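Local coordinates for CAMK/CAMK2 protein kinase (Salpingoeca rosetta, PDB 5IG1) that probably phosphorylates serine and threonine side chains of proteins with ATP as a calcium/calmodulin-dependent kinase, here represented by its kinase domain and adjoining regulatory helix, at residues 64-69 / 91-96; 106-111 / 293-298; 200-205 / 262-267. All coordinates share one frame; numbering follows the deposited sequence.

Contact 1. Residues 64-69 / 91-96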
loop_
_atom_site.group_PDB
_atom_site.type_symbol
_atom_site.label_atom_id
_atom_site.label_comp_id
_atom_site.label_asym_id
_atom_site.label_seq_id
_atom_site.Cartn_x
_atom_site.Cartn_y
_atom_site.Cartn_z
ATOM N N LYS A 64 -15.736 10.163 1.380
ATOM C CA LYS A 64 -15.439 11.462 1.980
ATOM C C LYS A 64 -14.332 11.347 3.020
ATOM O O LYS A 64 -13.484 12.243 3.142
ATOM C CB LYS A 64 -16.702 12.059 2.601
ATOM C CG LYS A 64 -17.852 12.237 1.613
ATOM C CD LYS A 64 -18.711 13.443 1.957
ATOM C CE LYS A 64 -19.373 13.294 3.313
ATOM N NZ LYS A 64 -20.365 12.188 3.308
ATOM N N ARG A 65 -14.321 10.247 3.775
ATOM C CA ARG A 65 -13.213 9.977 4.685
ATOM C C ARG A 65 -11.902 9.895 3.917
ATOM O O ARG A 65 -10.896 10.509 4.301
ATOM C CB ARG A 65 -13.474 8.676 5.446
ATOM C CG ARG A 65 -12.997 8.680 6.876
ATOM C CD ARG A 65 -12.877 7.278 7.456
ATOM N NE ARG A 65 -13.831 6.334 6.883
ATOM C CZ ARG A 65 -15.109 6.250 7.233
ATOM N NH1 ARG A 65 -15.600 7.066 8.150
ATOM N NH2 ARG A 65 -15.903 5.355 6.659
ATOM N N GLU A 66 -11.899 9.141 2.814
ATOM C CA GLU A 66 -10.698 9.045 1.995
ATOM C C GLU A 66 -10.244 10.416 1.520
ATOM O O GLU A 66 -9.040 10.676 1.430
ATOM C CB GLU A 66 -10.951 8.124 0.807
ATOM C CG GLU A 66 -9.753 7.910 -0.088
ATOM C CD GLU A 66 -10.105 7.099 -1.316
ATOM O OE1 GLU A 66 -11.200 6.491 -1.327
ATOM O OE2 GLU A 66 -9.294 7.074 -2.266
ATOM N N ILE A 67 -11.187 11.312 1.237
ATOM C CA ILE A 67 -10.835 12.636 0.737
ATOM C C ILE A 67 -10.200 13.471 1.840
ATOM O O ILE A 67 -9.189 14.150 1.622
ATOM C CB ILE A 67 -12.076 13.329 0.152
ATOM C CG1 ILE A 67 -12.576 12.563 -1.072
ATOM C CG2 ILE A 67 -11.770 14.776 -0.174
ATOM C CD1 ILE A 67 -13.922 13.021 -1.563
ATOM N N GLY A 68 -10.787 13.441 3.038
ATOM C CA GLY A 68 -10.192 14.173 4.145
ATOM C C GLY A 68 -8.790 13.692 4.459
ATOM O O GLY A 68 -7.851 14.488 4.574
ATOM N N ILE A 69 -8.623 12.372 4.572
ATOM C CA ILE A 69 -7.312 11.814 4.889
ATOM C C ILE A 69 -6.315 12.140 3.783
ATOM O O ILE A 69 -5.211 12.633 4.043
ATOM C CB ILE A 69 -7.431 10.299 5.135
ATOM C CG1 ILE A 69 -8.215 10.063 6.431
ATOM C CG2 ILE A 69 -6.055 9.634 5.157
ATOM C CD1 ILE A 69 -8.575 8.620 6.708
ATOM N N PHE A 91 -18.059 11.347 -7.906
ATOM C CA PHE A 91 -16.869 11.840 -7.236
ATOM C C PHE A 91 -15.726 11.838 -8.238
ATOM O O PHE A 91 -15.589 10.898 -9.029
ATOM C CB PHE A 91 -16.487 10.954 -6.051
ATOM C CG PHE A 91 -17.151 11.322 -4.764
ATOM C CD1 PHE A 91 -16.856 12.517 -4.135
ATOM C CD2 PHE A 91 -18.041 10.448 -4.158
ATOM C CE1 PHE A 91 -17.456 12.849 -2.941
ATOM C CE2 PHE A 91 -18.642 10.774 -2.960
ATOM C CZ PHE A 91 -18.350 11.976 -2.352
ATOM N N TYR A 92 -14.906 12.885 -8.200
ATOM C CA TYR A 92 -13.671 12.937 -8.977
ATOM C C TYR A 92 -12.533 13.239 -8.017
ATOM O O TYR A 92 -12.462 14.340 -7.462
ATOM C CB TYR A 92 -13.745 13.984 -10.082
ATOM C CG TYR A 92 -14.887 13.766 -11.038
ATOM C CD1 TYR A 92 -14.750 12.917 -12.135
ATOM C CD2 TYR A 92 -16.107 14.401 -10.841
ATOM C CE1 TYR A 92 -15.802 12.715 -13.012
ATOM C CE2 TYR A 92 -17.157 14.212 -11.715
ATOM C CZ TYR A 92 -17.002 13.369 -12.796
ATOM O OH TYR A 92 -18.059 13.181 -13.653
ATOM N N LEU A 93 -11.657 12.263 -7.811
ATOM C CA LEU A 93 -10.516 12.415 -6.915
ATOM C C LEU A 93 -9.266 12.551 -7.780
ATOM O O LEU A 93 -8.700 11.553 -8.231
ATOM C CB LEU A 93 -10.416 11.236 -5.951
ATOM C CG LEU A 93 -11.666 10.873 -5.144
ATOM C CD1 LEU A 93 -11.299 10.000 -3.961
ATOM C CD2 LEU A 93 -12.394 12.106 -4.676
ATOM N N VAL A 94 -8.838 13.786 -8.009
ATOM C CA VAL A 94 -7.665 14.041 -8.836
ATOM C C VAL A 94 -6.414 13.759 -8.016
ATOM O O VAL A 94 -6.264 14.272 -6.904
ATOM C CB VAL A 94 -7.677 15.483 -9.364
ATOM C CG1 VAL A 94 -6.420 15.763 -10.163
ATOM C CG2 VAL A 94 -8.918 15.719 -10.219
ATOM N N PHE A 95 -5.521 12.935 -8.559
ATOM C CA PHE A 95 -4.269 12.563 -7.918
ATOM C C PHE A 95 -3.100 12.898 -8.835
ATOM O O PHE A 95 -3.256 13.029 -10.055
ATOM C CB PHE A 95 -4.210 11.065 -7.591
ATOM C CG PHE A 95 -5.181 10.622 -6.537
ATOM C CD1 PHE A 95 -4.898 10.803 -5.196
ATOM C CD2 PHE A 95 -6.363 9.995 -6.887
ATOM C CE1 PHE A 95 -5.788 10.385 -4.222
ATOM C CE2 PHE A 95 -7.251 9.567 -5.921
ATOM C CZ PHE A 95 -6.963 9.763 -4.587
ATOM N N GLU A 96 -1.916 13.012 -8.234
ATOM C CA GLU A 96 -0.710 13.152 -9.033
ATOM C C GLU A 96 -0.529 11.915 -9.904
ATOM O O GLU A 96 -0.849 10.791 -9.507
ATOM C CB GLU A 96 0.522 13.373 -8.148
ATOM C CG GLU A 96 0.981 12.168 -7.354
ATOM C CD GLU A 96 2.353 12.369 -6.728
ATOM O OE1 GLU A 96 2.457 12.371 -5.480
ATOM O OE2 GLU A 96 3.332 12.535 -7.487
#
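Glu-66 OE2 is the polar atom on which this contact turns: it pairs in a salt bridge with Lys-48 NZ of strand 44-51 and at the same time rests against two apolar side chains of strand 90-96. Leu-93 CD1 lies 3.9 Å from Glu-66 OE2. Phe-95 CZ comes within 4.2 Å of the same oxygen, which meets the ring at its edge, near the ring plane, where the aromatic hydrogens carry a slight positive charge. CG of Glu-66 stands anti to the backbone N (chi1 -178°), and the extended chain beyond it gives glutamate the length to bring its carboxylate to the lysine.

Ile-67, the next residue of the helix, packs against Leu-93, its CG1-CD1 arm crossing that side chain at about a right angle. Ile-67 CG1 and Ile-67 CD1 each sit 3.6 Å from Leu-93 CD2, and Ile-67 CD1 is also 3.8 Å from Phe-91 CE1. An alanine here, lacking CG1, CG2 and CD1, would probably leave Leu-93 CD2 without its helix neighbour, take one support from the Phe-91 ring and open a gap between helix and sheet. At the margin Lys-64 uses only its aliphatic part, CG lying 4.0 Å from Phe-91 CZ, while its NZ turns to Asn-61 OD1.

Strand alternation sends Phe-91 and Leu-93 toward the helix and Tyr-92 to the other side, where it meets Phe-10 and Phe-11. The axes of the short segments 64-69 and 91-96 approach to 10.7 Å, their N-to-C directions 26° apart. This is the C-helix of a protein kinase N-lobe packed on its antiparallel sheet, and the Lys-48 to Glu-66 bridge is the hallmark of the helix-in conformation.

Contact 2. Residues 106-111 / 293-298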
loop_
_atom_site.group_PDB
_atom_site.type_symbol
_atom_site.label_atom_id
_atom_site.label_comp_id
_atom_site.label_asym_id
_atom_site.label_seq_id
_atom_site.Cartn_x
_atom_site.Cartn_y
_atom_site.Cartn_z
ATOM N N GLU A 106 6.985 -4.586 -11.188
ATOM C CA GLU A 106 8.210 -4.059 -11.774
ATOM C C GLU A 106 9.442 -4.805 -11.296
ATOM O O GLU A 106 10.395 -4.977 -12.067
ATOM C CB GLU A 106 8.356 -2.567 -11.456
ATOM C CG GLU A 106 9.505 -1.871 -12.201
ATOM C CD GLU A 106 10.826 -1.931 -11.456
ATOM O OE1 GLU A 106 10.835 -2.337 -10.277
ATOM O OE2 GLU A 106 11.861 -1.566 -12.048
ATOM N N ILE A 107 9.448 -5.233 -10.033
ATOM C CA ILE A 107 10.575 -6.001 -9.514
ATOM C C ILE A 107 10.798 -7.258 -10.351
ATOM O O ILE A 107 11.942 -7.624 -10.651
ATOM C CB ILE A 107 10.349 -6.326 -8.026
ATOM C CG1 ILE A 107 10.403 -5.040 -7.201
ATOM C CG2 ILE A 107 11.383 -7.310 -7.521
ATOM C CD1 ILE A 107 10.115 -5.259 -5.735
ATOM N N VAL A 108 9.716 -7.924 -10.770
ATOM C CA VAL A 108 9.861 -9.147 -11.558
ATOM C C VAL A 108 10.513 -8.877 -12.905
ATOM O O VAL A 108 11.014 -9.809 -13.541
ATOM C CB VAL A 108 8.506 -9.864 -11.763
ATOM C CG1 VAL A 108 8.010 -10.463 -10.460
ATOM C CG2 VAL A 108 7.481 -8.911 -12.345
ATOM N N THR A 109 10.516 -7.630 -13.366
ATOM C CA THR A 109 11.151 -7.294 -14.636
ATOM C C THR A 109 12.596 -6.837 -14.476
ATOM O O THR A 109 13.260 -6.572 -15.482
ATOM C CB THR A 109 10.354 -6.209 -15.375
ATOM O OG1 THR A 109 10.670 -4.922 -14.828
ATOM C CG2 THR A 109 8.858 -6.463 -15.249
ATOM N N ARG A 110 13.101 -6.741 -13.249
ATOM C CA ARG A 110 14.464 -6.277 -13.035
ATOM C C ARG A 110 15.456 -7.388 -13.335
ATOM O O ARG A 110 15.198 -8.563 -13.053
ATOM C CB ARG A 110 14.655 -5.791 -11.597
ATOM C CG ARG A 110 13.776 -4.606 -11.206
ATOM C CD ARG A 110 14.256 -3.981 -9.913
ATOM N NE ARG A 110 13.313 -2.996 -9.389
ATOM C CZ ARG A 110 13.505 -2.301 -8.272
ATOM N NH1 ARG A 110 14.614 -2.476 -7.562
ATOM N NH2 ARG A 110 12.595 -1.428 -7.865
ATOM N N LYS A 111 16.593 -7.015 -13.923
ATOM C CA LYS A 111 17.677 -7.968 -14.107
ATOM C C LYS A 111 18.493 -8.145 -12.838
ATOM O O LYS A 111 19.238 -9.124 -12.720
ATOM C CB LYS A 111 18.598 -7.526 -15.248
ATOM C CG LYS A 111 19.512 -6.358 -14.888
ATOM C CD LYS A 111 20.703 -6.263 -15.836
ATOM C CE LYS A 111 21.626 -7.473 -15.703
ATOM N NZ LYS A 111 22.234 -7.581 -14.341
ATOM N N GLU A 293 9.715 -16.707 -8.127
ATOM C CA GLU A 293 8.632 -16.904 -7.174
ATOM C C GLU A 293 7.695 -15.711 -7.159
ATOM O O GLU A 293 6.484 -15.870 -6.960
ATOM C CB GLU A 293 9.208 -17.149 -5.778
ATOM C CG GLU A 293 8.236 -17.792 -4.817
ATOM C CD GLU A 293 7.645 -19.067 -5.370
ATOM O OE1 GLU A 293 6.424 -19.093 -5.626
ATOM O OE2 GLU A 293 8.407 -20.038 -5.561
ATOM N N LEU A 294 8.235 -14.512 -7.378
ATOM C CA LEU A 294 7.412 -13.312 -7.369
ATOM C C LEU A 294 6.544 -13.226 -8.617
ATOM O O LEU A 294 5.425 -12.712 -8.551
ATOM C CB LEU A 294 8.303 -12.078 -7.223
ATOM C CG LEU A 294 7.647 -10.762 -6.802
ATOM C CD1 LEU A 294 6.762 -10.961 -5.599
ATOM C CD2 LEU A 294 8.722 -9.721 -6.499
ATOM N N LYS A 295 7.036 -13.718 -9.758
ATOM C CA LYS A 295 6.179 -13.864 -10.933
ATOM C C LYS A 295 5.027 -14.817 -10.642
ATOM O O LYS A 295 3.874 -14.555 -11.013
ATOM C CB LYS A 295 6.993 -14.360 -12.133
ATOM C CG LYS A 295 8.111 -13.417 -12.555
ATOM C CD LYS A 295 9.137 -14.097 -13.466
ATOM C CE LYS A 295 10.310 -13.161 -13.763
ATOM N NZ LYS A 295 11.480 -13.844 -14.381
ATOM N N LYS A 296 5.325 -15.939 -9.973
ATOM C CA LYS A 296 4.253 -16.859 -9.603
ATOM C C LYS A 296 3.262 -16.192 -8.655
ATOM O O LYS A 296 2.048 -16.407 -8.760
ATOM C CB LYS A 296 4.836 -18.128 -8.976
ATOM C CG LYS A 296 5.797 -18.893 -9.884
ATOM C CD LYS A 296 5.658 -20.403 -9.716
ATOM C CE LYS A 296 6.218 -20.893 -8.388
ATOM N NZ LYS A 296 7.706 -20.791 -8.340
ATOM N N PHE A 297 3.766 -15.362 -7.736
ATOM C CA PHE A 297 2.917 -14.670 -6.765
ATOM C C PHE A 297 2.007 -13.656 -7.449
ATOM O O PHE A 297 0.785 -13.656 -7.246
ATOM C CB PHE A 297 3.815 -13.987 -5.729
ATOM C CG PHE A 297 3.081 -13.149 -4.715
ATOM C CD1 PHE A 297 2.366 -13.742 -3.689
ATOM C CD2 PHE A 297 3.150 -11.763 -4.761
ATOM C CE1 PHE A 297 1.710 -12.972 -2.745
ATOM C CE2 PHE A 297 2.498 -10.989 -3.821
ATOM C CZ PHE A 297 1.777 -11.594 -2.810
ATOM N N ASN A 298 2.599 -12.764 -8.250
ATOM C CA ASN A 298 1.818 -11.804 -9.020
ATOM C C ASN A 298 0.760 -12.507 -9.852
ATOM O O ASN A 298 -0.377 -12.032 -9.953
ATOM C CB ASN A 298 2.731 -10.973 -9.929
ATOM C CG ASN A 298 3.629 -10.012 -9.160
ATOM O OD1 ASN A 298 3.320 -9.608 -8.032
ATOM N ND2 ASN A 298 4.745 -9.631 -9.779
#
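Val-108 points toward helix 288-302 and meets Leu-294, Lys-295 and Asn-298; its short side chain is the centre of this contact. By its sequence this helix probably corresponds to the start of the regulatory segment of the CaMKII family, docked here on the C-lobe beside helix 103-107. From the backbone outward, Val-108 CB lies 3.7 Å from Lys-295 CG. CG1, anti to the carbonyl carbon (chi1 -70°), enters among three residues: it is 3.6 Å from Leu-294 CB, near Lys-295 CG as well, and 3.4 Å from Asn-298 ND2. CG2, the second tip, also faces Asn-298 ND2, at 3.8 Å. Valine and asparagine thus meet tip to tip, yet the amide is not left without a polar partner, because ND2 donates to Phe-104 O and OD1 accepts from Arg-301 NH2. A compact, branched residue suits this place, since its methyls can pack against side chains that neighbour one another on one side of the helix.

Deeper in, Ile-107 CG2 touches Leu-294 CD2 at 3.7 Å, and both side chains also lean on helix 198-213 through Leu-211 and Ile-210. Toward solvent, the extended Lys-295 lays its methylene chain beside the loop, so that Lys-295 CE is 3.4 Å from Val-108 O; a flexible, amphipathic chain is well fitted to such a margin.

The loop keeps its shape by its own bonds. Ile-107 to Arg-110 forms a type I turn, and Glu-106 O takes both Thr-109 N and Thr-109 OG1, the latter at 2.8 Å. Ile-107 CG1 lies over one face of the Arg-110 guanidinium, toward its rim, and Arg-110 NE meets the syn lone pair of Glu-106 OE1 at 2.7 Å, with that oxygen only 4° out of the guanidinium plane.

Contact 3. Residues 200-205 / 262-267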
loop_
_atom_site.group_PDB
_atom_site.type_symbol
_atom_site.label_atom_id
_atom_site.label_comp_id
_atom_site.label_asym_id
_atom_site.label_seq_id
_atom_site.Cartn_x
_atom_site.Cartn_y
_atom_site.Cartn_z
ATOM N N ASP A 200 -0.590 -1.477 10.301
ATOM C CA ASP A 200 0.207 -1.160 9.121
ATOM C C ASP A 200 1.579 -1.814 9.208
ATOM O O ASP A 200 2.028 -2.461 8.255
ATOM C CB ASP A 200 0.328 0.355 8.954
ATOM C CG ASP A 200 -0.965 0.990 8.489
ATOM O OD1 ASP A 200 -1.807 0.253 7.933
ATOM O OD2 ASP A 200 -1.139 2.215 8.670
ATOM N N VAL A 201 2.231 -1.708 10.372
ATOM C CA VAL A 201 3.539 -2.340 10.544
ATOM C C VAL A 201 3.458 -3.821 10.203
ATOM O O VAL A 201 4.310 -4.364 9.483
ATOM C CB VAL A 201 4.063 -2.121 11.974
ATOM C CG1 VAL A 201 5.277 -3.006 12.223
ATOM C CG2 VAL A 201 4.415 -0.657 12.187
ATOM N N TRP A 202 2.399 -4.483 10.677
ATOM C CA TRP A 202 2.218 -5.890 10.351
ATOM C C TRP A 202 2.256 -6.101 8.844
ATOM O O TRP A 202 3.049 -6.904 8.338
ATOM C CB TRP A 202 0.905 -6.404 10.939
ATOM C CG TRP A 202 0.667 -7.843 10.638
ATOM C CD1 TRP A 202 0.045 -8.358 9.541
ATOM C CD2 TRP A 202 1.064 -8.959 11.436
ATOM N NE1 TRP A 202 0.025 -9.728 9.610
ATOM C CE2 TRP A 202 0.641 -10.120 10.768
ATOM C CE3 TRP A 202 1.729 -9.088 12.658
ATOM C CZ2 TRP A 202 0.861 -11.397 11.280
ATOM C CZ3 TRP A 202 1.946 -10.358 13.163
ATOM C CH2 TRP A 202 1.517 -11.494 12.474
ATOM N N ALA A 203 1.429 -5.353 8.106
ATOM C CA ALA A 203 1.417 -5.507 6.656
ATOM C C ALA A 203 2.814 -5.321 6.082
ATOM O O ALA A 203 3.243 -6.095 5.213
ATOM C CB ALA A 203 0.439 -4.521 6.023
ATOM N N CYS A 204 3.559 -4.335 6.594
ATOM C CA CYS A 204 4.903 -4.104 6.078
ATOM C C CYS A 204 5.746 -5.361 6.210
ATOM O O CYS A 204 6.408 -5.783 5.252
ATOM C CB CYS A 204 5.559 -2.922 6.792
ATOM S SG CYS A 204 4.977 -1.330 6.226
ATOM N N GLY A 205 5.691 -6.001 7.377
ATOM C CA GLY A 205 6.353 -7.276 7.569
ATOM C C GLY A 205 5.981 -8.250 6.474
ATOM O O GLY A 205 6.855 -8.750 5.756
ATOM N N LYS A 262 1.633 -4.211 21.168
ATOM C CA LYS A 262 2.452 -3.468 22.119
ATOM C C LYS A 262 3.929 -3.806 21.956
ATOM O O LYS A 262 4.786 -2.918 22.042
ATOM C CB LYS A 262 1.982 -3.751 23.543
ATOM C CG LYS A 262 0.471 -3.812 23.674
ATOM C CD LYS A 262 0.048 -4.036 25.110
ATOM C CE LYS A 262 0.117 -2.743 25.895
ATOM N NZ LYS A 262 -0.756 -1.714 25.266
ATOM N N ARG A 263 4.250 -5.076 21.710
ATOM C CA ARG A 263 5.629 -5.478 21.469
ATOM C C ARG A 263 6.049 -5.283 20.021
ATOM O O ARG A 263 7.126 -5.743 19.636
ATOM C CB ARG A 263 5.841 -6.940 21.875
ATOM C CG ARG A 263 5.600 -7.227 23.348
ATOM C CD ARG A 263 5.795 -8.700 23.657
ATOM N NE ARG A 263 5.542 -8.990 25.067
ATOM C CZ ARG A 263 5.667 -10.192 25.621
ATOM N NH1 ARG A 263 6.045 -11.230 24.884
ATOM N NH2 ARG A 263 5.415 -10.355 26.913
ATOM N N ARG A 264 5.226 -4.622 19.214
ATOM C CA ARG A 264 5.522 -4.404 17.804
ATOM C C ARG A 264 6.144 -3.035 17.611
ATOM O O ARG A 264 5.640 -2.047 18.169
ATOM C CB ARG A 264 4.255 -4.515 16.964
ATOM C CG ARG A 264 4.520 -4.724 15.490
ATOM C CD ARG A 264 3.615 -5.814 14.954
ATOM N NE ARG A 264 2.274 -5.305 14.724
ATOM C CZ ARG A 264 1.161 -5.978 14.981
ATOM N NH1 ARG A 264 1.213 -7.202 15.491
ATOM N NH2 ARG A 264 -0.010 -5.412 14.730
ATOM N N PRO A 265 7.225 -2.934 16.841
ATOM C CA PRO A 265 7.891 -1.640 16.678
ATOM C C PRO A 265 6.985 -0.628 16.001
ATOM O O PRO A 265 6.171 -0.963 15.138
ATOM C CB PRO A 265 9.103 -1.969 15.797
ATOM C CG PRO A 265 9.309 -3.436 15.950
ATOM C CD PRO A 265 7.944 -4.017 16.151
ATOM N N THR A 266 7.132 0.625 16.416
ATOM C CA THR A 266 6.542 1.712 15.660
ATOM C C THR A 266 7.318 1.907 14.361
ATOM O O THR A 266 8.421 1.387 14.179
ATOM C CB THR A 266 6.555 3.002 16.468
ATOM O OG1 THR A 266 7.882 3.542 16.454
ATOM C CG2 THR A 266 6.141 2.728 17.899
ATOM N N VAL A 267 6.728 2.674 13.446
ATOM C CA VAL A 267 7.392 2.909 12.169
ATOM C C VAL A 267 8.687 3.701 12.359
ATOM O O VAL A 267 9.655 3.507 11.614
ATOM C CB VAL A 267 6.427 3.605 11.197
ATOM C CG1 VAL A 267 7.187 4.203 10.049
ATOM C CG2 VAL A 267 5.396 2.616 10.683
#
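Val-201 and Arg-264 slide past each other in opposite directions at the tight heart of this contact, Val-201 CG1 lying 3.8 Å from Arg-264 CG. The other methyl of the valine turns to the loop backbone and beyond: Val-201 CG2 is 3.4 Å from Pro-265 O and 3.7 Å from Val-267 CG2. CG1 stands anti to the backbone N (chi1 169°), which puts the two methyls toward different parts of the loop. A beta-branched residue suits the place because its two methyls meet different partners at once; Met-256 and Leu-270 complete the apolar surround.

The chain of Arg-264 bends at chi2 and chi3, and its guanidinium lies beside Trp-202. Trp-202 CB sits 3.9 Å above the guanidinium plane, toward the rim, and Trp-202 CE3 lies over a face of the group, 3.4 Å from Arg-264 NH1. Indole and guanidinium planes are 62° apart, so the two are not stacked. The buried charge is answered by polar partners: NH2 forms a salt bridge with Glu-188, NH1 donates to Glu-258 O, and NE makes a weak bond to Ala-198 O. These bonds probably fix the rotation of the group.

By contrast, the outer side of the loop is loose. Thr-266 is exposed, and its side chain points away from the helix; it serves instead as N-cap of helix 267-271, with OG1 bonded to Glu-269 N. Arg-263, also exposed, is poorly ordered.

Around this seam lie familiar features of the kinase C-lobe. Asp-200 holds the backbone N atoms of His-139 and Arg-140, as the F-helix aspartate does in kinases, and Arg-264 with Glu-188 forms the conserved bridge between the Ser-Pro-Glu end of the activation segment and the loop before the last helices of the lobe.

How the contacts relate
Contact 1 belongs to the N-lobe, whereas contacts 2 and 3 are in the C-lobe. The centres of contacts 1 and 2 are about 31 Å apart, on opposite sides of the chain's centre; contact 3 is about 26 Å from contact 1 and 25 Å from contact 2, centre to centre. Along the chain, contact 3 falls within the span that contact 2 bridges. Helix 198-213 joins these two: its start carries contact 3, and Ile-210 and Leu-211 near its end back contact 2. Contact 1 lies by the nucleotide site: Lys-48, partner of Glu-66, corresponds to the ATP-contacting lysine of kinases, and the Phe-91 side chain is about 11 Å from that of Lys-53, predicted by rule to bind ATP.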